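Local coordinates for response regulator receiver domain protein (CheY) (Rhodospirillum rubrum, PDB 3HEB) that probably acts as a two-component signalling receiver domain of the CheY type, probably taking up a phosphoryl group on an aspartate, at residues V8-D13 with L67-M72; V92-T97 with N113-K118. All coordinates share one frame; numbering follows the deposited sequence.

Contact 1 (V8-D13 with L67-M72); sequences VMIEDD and LNLPDM
Asp12 and Leu69 bring the backbones of 8-13 and 67-72 nearest each other, their CA atoms 6.1 Å apart, and no hydrogen bond joins the two segments directly. Segment 8-13 runs off the end of strand 6-10, while 67-72 is the loop between strand 61-65 and helix 74-83, so the contact lies at the C-terminal ends of the strands of the parallel sheet of the CheY-like receiver fold. Those ends carry the acidic pocket: Glu11 and Asp12 of the first segment gather round Asp66, the predicted phosphorylation site, which is unmodified here. Deeper in, CG2 of Ile10 meets CD1 of Leu69 at 3.9 Å, the two side chains crossing at about a right angle; chi1 of -55° sets CG2 anti to the backbone N of Ile10, and Leu69 also packs on Ile77 of helix 74-83. Further out, Asp12 and Pro70 slide past each other in opposite directions, CB of Asp12 3.5 Å from CD of the proline ring. Asp12 OD1 and Asn68 O, both acceptors, stand 3.0 Å apart. Glu11 OE2 reaches forward within its own segment and takes the N-H of Asp13 at 3.1 Å on its anti lone pair. A single water supplies hydrogens between the acceptor groups of the two segments, donating to Asp12 OD2 at 2.7 Å and to Asn68 O at 3.2 Å.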
loop_
_atom_site.group_PDB
_atom_site.type_symbol
_atom_site.label_atom_id
_atom_site.label_comp_id
_atom_site.label_asym_id
_atom_site.label_seq_id
_atom_site.Cartn_x
_atom_site.Cartn_y
_atom_site.Cartn_z
ATOM N N VAL A 8 -12.006 5.061 -6.724
ATOM C CA VAL A 8 -12.173 6.468 -7.062
ATOM C C VAL A 8 -10.937 6.937 -7.815
ATOM O O VAL A 8 -9.862 7.056 -7.235
ATOM C CB VAL A 8 -12.351 7.341 -5.798
ATOM C CG1 VAL A 8 -12.476 8.800 -6.200
ATOM C CG2 VAL A 8 -13.585 6.913 -5.021
HETATM N N MSE A 9 -11.085 7.192 -9.111
HETATM C CA MSE A 9 -9.957 7.635 -9.924
HETATM C C MSE A 9 -9.914 9.158 -10.070
HETATM O O MSE A 9 -10.819 9.766 -10.646
HETATM C CB MSE A 9 -10.015 6.967 -11.307
HETATM C CG MSE A 9 -8.914 7.385 -12.278
HETATM SE SE MSE A 9 -8.897 6.386 -13.799
HETATM C CE MSE A 9 -10.455 6.858 -14.513
ATOM N N ILE A 10 -8.865 9.765 -9.521
ATOM C CA ILE A 10 -8.671 11.212 -9.596
ATOM C C ILE A 10 -7.529 11.490 -10.588
ATOM O O ILE A 10 -6.344 11.502 -10.238
ATOM C CB ILE A 10 -8.334 11.803 -8.205
ATOM C CG1 ILE A 10 -9.421 11.401 -7.194
ATOM C CG2 ILE A 10 -8.225 13.331 -8.295
ATOM C CD1 ILE A 10 -9.107 11.799 -5.754
ATOM N N GLU A 11 -7.907 11.701 -11.839
ATOM C CA GLU A 11 -6.954 11.936 -12.910
ATOM C C GLU A 11 -7.561 12.956 -13.868
ATOM O O GLU A 11 -8.733 12.852 -14.216
ATOM C CB GLU A 11 -6.688 10.607 -13.629
ATOM C CG GLU A 11 -5.831 10.709 -14.878
ATOM C CD GLU A 11 -4.412 11.135 -14.583
ATOM O OE1 GLU A 11 -3.665 10.339 -13.979
ATOM O OE2 GLU A 11 -4.048 12.270 -14.953
ATOM N N ASP A 12 -6.768 13.939 -14.284
ATOM C CA ASP A 12 -7.242 14.988 -15.193
ATOM C C ASP A 12 -6.840 14.731 -16.638
ATOM O O ASP A 12 -7.467 15.261 -17.555
ATOM C CB ASP A 12 -6.686 16.343 -14.775
ATOM C CG ASP A 12 -5.191 16.424 -14.957
ATOM O OD1 ASP A 12 -4.494 15.468 -14.540
ATOM O OD2 ASP A 12 -4.716 17.438 -15.511
ATOM N N ASP A 13 -5.778 13.952 -16.840
ATOM C CA ASP A 13 -5.333 13.633 -18.187
ATOM C C ASP A 13 -6.311 12.601 -18.703
ATOM O O ASP A 13 -6.337 11.468 -18.227
ATOM C CB ASP A 13 -3.919 13.049 -18.188
ATOM C CG ASP A 13 -3.378 12.832 -19.596
ATOM O OD1 ASP A 13 -2.216 13.194 -19.852
ATOM O OD2 ASP A 13 -4.113 12.298 -20.448
ATOM N N LEU A 67 -0.921 13.566 -8.725
ATOM C CA LEU A 67 -0.577 14.759 -7.951
ATOM C C LEU A 67 -0.727 16.021 -8.784
ATOM O O LEU A 67 -0.903 17.122 -8.243
ATOM C CB LEU A 67 0.863 14.672 -7.454
ATOM C CG LEU A 67 1.265 13.434 -6.654
ATOM C CD1 LEU A 67 2.775 13.393 -6.567
ATOM C CD2 LEU A 67 0.619 13.450 -5.256
ATOM N N ASN A 68 -0.662 15.852 -10.102
ATOM C CA ASN A 68 -0.753 16.976 -11.026
ATOM C C ASN A 68 -2.166 17.248 -11.536
ATOM O O ASN A 68 -2.550 16.825 -12.632
ATOM C CB ASN A 68 0.214 16.748 -12.194
ATOM C CG ASN A 68 1.613 16.358 -11.723
ATOM O OD1 ASN A 68 2.203 17.025 -10.864
ATOM N ND2 ASN A 68 2.151 15.271 -12.282
ATOM N N LEU A 69 -2.931 17.971 -10.724
ATOM C CA LEU A 69 -4.299 18.329 -11.058
ATOM C C LEU A 69 -4.366 19.790 -11.494
ATOM O O LEU A 69 -3.504 20.591 -11.128
ATOM C CB LEU A 69 -5.201 18.077 -9.854
ATOM C CG LEU A 69 -5.170 16.608 -9.415
ATOM C CD1 LEU A 69 -5.934 16.435 -8.110
ATOM C CD2 LEU A 69 -5.751 15.724 -10.526
ATOM N N PRO A 70 -5.395 20.155 -12.280
ATOM C CA PRO A 70 -5.598 21.511 -12.792
ATOM C C PRO A 70 -6.031 22.597 -11.808
ATOM O O PRO A 70 -5.708 23.773 -11.999
ATOM C CB PRO A 70 -6.635 21.301 -13.889
ATOM C CG PRO A 70 -7.482 20.235 -13.315
ATOM C CD PRO A 70 -6.456 19.260 -12.780
ATOM N N ASP A 71 -6.751 22.219 -10.763
ATOM C CA ASP A 71 -7.235 23.202 -9.807
ATOM C C ASP A 71 -6.525 23.181 -8.464
ATOM O O ASP A 71 -6.704 24.094 -7.653
ATOM C CB ASP A 71 -8.740 23.022 -9.611
ATOM C CG ASP A 71 -9.110 21.607 -9.209
ATOM O OD1 ASP A 71 -8.222 20.726 -9.229
ATOM O OD2 ASP A 71 -10.297 21.374 -8.875
HETATM N N MSE A 72 -5.720 22.148 -8.227
HETATM C CA MSE A 72 -4.971 22.028 -6.975
HETATM C C MSE A 72 -3.889 20.985 -7.177
HETATM O O MSE A 72 -3.611 20.585 -8.309
HETATM C CB MSE A 72 -5.899 21.608 -5.812
HETATM C CG MSE A 72 -6.661 20.276 -5.996
HETATM SE SE MSE A 72 -7.906 19.930 -4.698
HETATM C CE MSE A 72 -9.158 21.027 -5.157
HETATM O O HOH W 1 -3.190 19.406 -14.444
#

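Contact 2 (V92-T97 with N113-K118)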
loop_
_atom_site.group_PDB
_atom_site.type_symbol
_atom_site.label_atom_id
_atom_site.label_comp_id
_atom_site.label_asym_id
_atom_site.label_seq_id
_atom_site.Cartn_x
_atom_site.Cartn_y
_atom_site.Cartn_z
ATOM N N VAL A 92 -4.782 4.866 -0.287
ATOM C CA VAL A 92 -4.564 5.830 -1.341
ATOM C C VAL A 92 -3.343 5.420 -2.131
ATOM O O VAL A 92 -2.275 5.217 -1.565
ATOM C CB VAL A 92 -4.341 7.240 -0.776
ATOM C CG1 VAL A 92 -4.140 8.230 -1.918
ATOM C CG2 VAL A 92 -5.532 7.644 0.073
ATOM N N VAL A 93 -3.512 5.299 -3.443
ATOM C CA VAL A 93 -2.416 4.925 -4.318
ATOM C C VAL A 93 -2.094 6.121 -5.191
ATOM O O VAL A 93 -2.900 6.532 -6.026
ATOM C CB VAL A 93 -2.792 3.698 -5.199
ATOM C CG1 VAL A 93 -1.711 3.432 -6.228
ATOM C CG2 VAL A 93 -2.965 2.461 -4.324
ATOM N N ILE A 94 -0.921 6.706 -4.974
ATOM C CA ILE A 94 -0.508 7.850 -5.764
ATOM C C ILE A 94 -0.037 7.312 -7.098
ATOM O O ILE A 94 0.759 6.379 -7.153
ATOM C CB ILE A 94 0.660 8.615 -5.118
ATOM C CG1 ILE A 94 0.253 9.155 -3.743
ATOM C CG2 ILE A 94 1.091 9.745 -6.027
ATOM C CD1 ILE A 94 -0.889 10.141 -3.785
ATOM N N LEU A 95 -0.540 7.896 -8.171
ATOM C CA LEU A 95 -0.168 7.473 -9.505
ATOM C C LEU A 95 0.127 8.755 -10.284
ATOM O O LEU A 95 -0.769 9.397 -10.845
ATOM C CB LEU A 95 -1.320 6.678 -10.127
ATOM C CG LEU A 95 -1.142 6.063 -11.518
ATOM C CD1 LEU A 95 0.103 5.189 -11.560
ATOM C CD2 LEU A 95 -2.391 5.249 -11.865
ATOM N N THR A 96 1.398 9.135 -10.301
ATOM C CA THR A 96 1.779 10.357 -10.974
ATOM C C THR A 96 3.066 10.236 -11.778
ATOM O O THR A 96 3.774 9.231 -11.714
ATOM C CB THR A 96 1.928 11.480 -9.950
ATOM O OG1 THR A 96 2.043 12.741 -10.625
ATOM C CG2 THR A 96 3.160 11.223 -9.084
ATOM N N THR A 97 3.364 11.295 -12.521
ATOM C CA THR A 97 4.537 11.359 -13.379
ATOM C C THR A 97 5.883 11.468 -12.665
ATOM O O THR A 97 6.807 10.724 -12.969
ATOM C CB THR A 97 4.401 12.547 -14.373
ATOM O OG1 THR A 97 3.370 12.258 -15.329
ATOM C CG2 THR A 97 5.707 12.786 -15.110
ATOM N N ASN A 113 -0.710 5.082 0.909
ATOM C CA ASN A 113 -0.466 3.656 1.115
ATOM C C ASN A 113 0.567 3.132 0.133
ATOM O O ASN A 113 1.384 2.281 0.473
ATOM C CB ASN A 113 -1.759 2.858 0.932
ATOM C CG ASN A 113 -2.785 3.150 2.015
ATOM O OD1 ASN A 113 -2.940 2.385 2.983
ATOM N ND2 ASN A 113 -3.485 4.271 1.868
ATOM N N VAL A 114 0.504 3.645 -1.089
ATOM C CA VAL A 114 1.389 3.237 -2.170
ATOM C C VAL A 114 1.618 4.406 -3.123
ATOM O O VAL A 114 0.753 5.268 -3.300
ATOM C CB VAL A 114 0.772 2.072 -2.975
ATOM C CG1 VAL A 114 1.689 1.675 -4.140
ATOM C CG2 VAL A 114 0.517 0.885 -2.054
ATOM N N TYR A 115 2.801 4.429 -3.723
ATOM C CA TYR A 115 3.164 5.459 -4.674
ATOM C C TYR A 115 3.698 4.757 -5.917
ATOM O O TYR A 115 4.598 3.901 -5.842
ATOM C CB TYR A 115 4.233 6.380 -4.090
ATOM C CG TYR A 115 4.581 7.542 -4.990
ATOM C CD1 TYR A 115 4.270 8.848 -4.620
ATOM C CD2 TYR A 115 5.245 7.338 -6.204
ATOM C CE1 TYR A 115 4.615 9.919 -5.423
ATOM C CE2 TYR A 115 5.591 8.403 -7.012
ATOM C CZ TYR A 115 5.277 9.694 -6.616
ATOM O OH TYR A 115 5.638 10.770 -7.406
ATOM N N ILE A 116 3.125 5.103 -7.060
ATOM C CA ILE A 116 3.542 4.517 -8.322
ATOM C C ILE A 116 3.842 5.624 -9.307
ATOM O O ILE A 116 2.979 6.448 -9.596
ATOM C CB ILE A 116 2.438 3.646 -8.943
ATOM C CG1 ILE A 116 2.094 2.487 -8.004
ATOM C CG2 ILE A 116 2.895 3.125 -10.312
ATOM C CD1 ILE A 116 0.965 1.592 -8.508
ATOM N N THR A 117 5.073 5.656 -9.802
ATOM C CA THR A 117 5.450 6.654 -10.789
ATOM C C THR A 117 4.948 6.101 -12.121
ATOM O O THR A 117 5.237 4.949 -12.474
ATOM C CB THR A 117 6.984 6.839 -10.858
ATOM O OG1 THR A 117 7.449 7.454 -9.651
ATOM C CG2 THR A 117 7.359 7.711 -12.055
ATOM N N LYS A 118 4.179 6.908 -12.848
ATOM C CA LYS A 118 3.646 6.481 -14.133
ATOM C C LYS A 118 4.792 6.080 -15.047
ATOM O O LYS A 118 5.711 6.863 -15.259
ATOM C CB LYS A 118 2.865 7.616 -14.801
ATOM C CG LYS A 118 1.578 8.013 -14.105
ATOM C CD LYS A 118 0.869 9.088 -14.898
ATOM C CE LYS A 118 -0.419 9.489 -14.216
ATOM N NZ LYS A 118 -1.142 10.564 -14.957
#
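Val92 O takes two N-H groups from the neighbouring strand, that of Asn113 at 2.9 Å, lying in the carbonyl plane, and that of Val114 at 3.2 Å. From there the bonds pass back and forth between the strands: Ile94 N gives to Val114 O, Ile94 O receives Ile116 N at 2.7 Å, and Thr96 N gives to Ile116 O almost along the carbonyl axis. Lys118 N closes the series on Thr96 O, a nearly straight bond (170° at the hydrogen) whose donor sits above the carbonyl plane. Strands 92-96 and 114-117 are thus parallel neighbours, joined through helix 101-109 as a beta-alpha-beta unit. On one face CD1 of Leu95 meets CG2 of Ile116 at 3.7 Å. On the other, Tyr115, its CG anti to the backbone N (chi1 -176°), lays its ring obliquely against CG2 of Ile94, 3.6 Å from CE1, and against the methyl of Thr96; its hydroxyl bonds to Thr98 O. An alanine here would probably open a gap beside Ile94 and Thr96 and leave Thr98 O without the phenol. The extended Lys118 chain runs past Thr96, with CE 3.4 Å from Leu95 O, and carries NZ to His16 ND1.

Overall arrangement
Contacts 1 and 2 lie with their centres 12 Å apart and converge on Asp66, which follows strand 61-65, the strand between 6-10 and 92-96 in the sheet. A salt bridge ties them directly, Glu11 OE1 to Lys118 NZ at 2.7 Å; the same lysine nitrogen makes only a long, weak ion pair with Asp66 OD2, while Thr96 OG1 hydrogen-bonds to Asp66 OD1. Beside these polar groups, Leu67 of contact 1 packs on contact 2, its CG 3.7 Å from Ile94 CG2. Acidic pair, threonine and lysine together match the phosphoacceptor pocket of receiver domains. A phosphate ion, probably from the crystallisation liquor, sits about 5 Å from the Lys118 side chain.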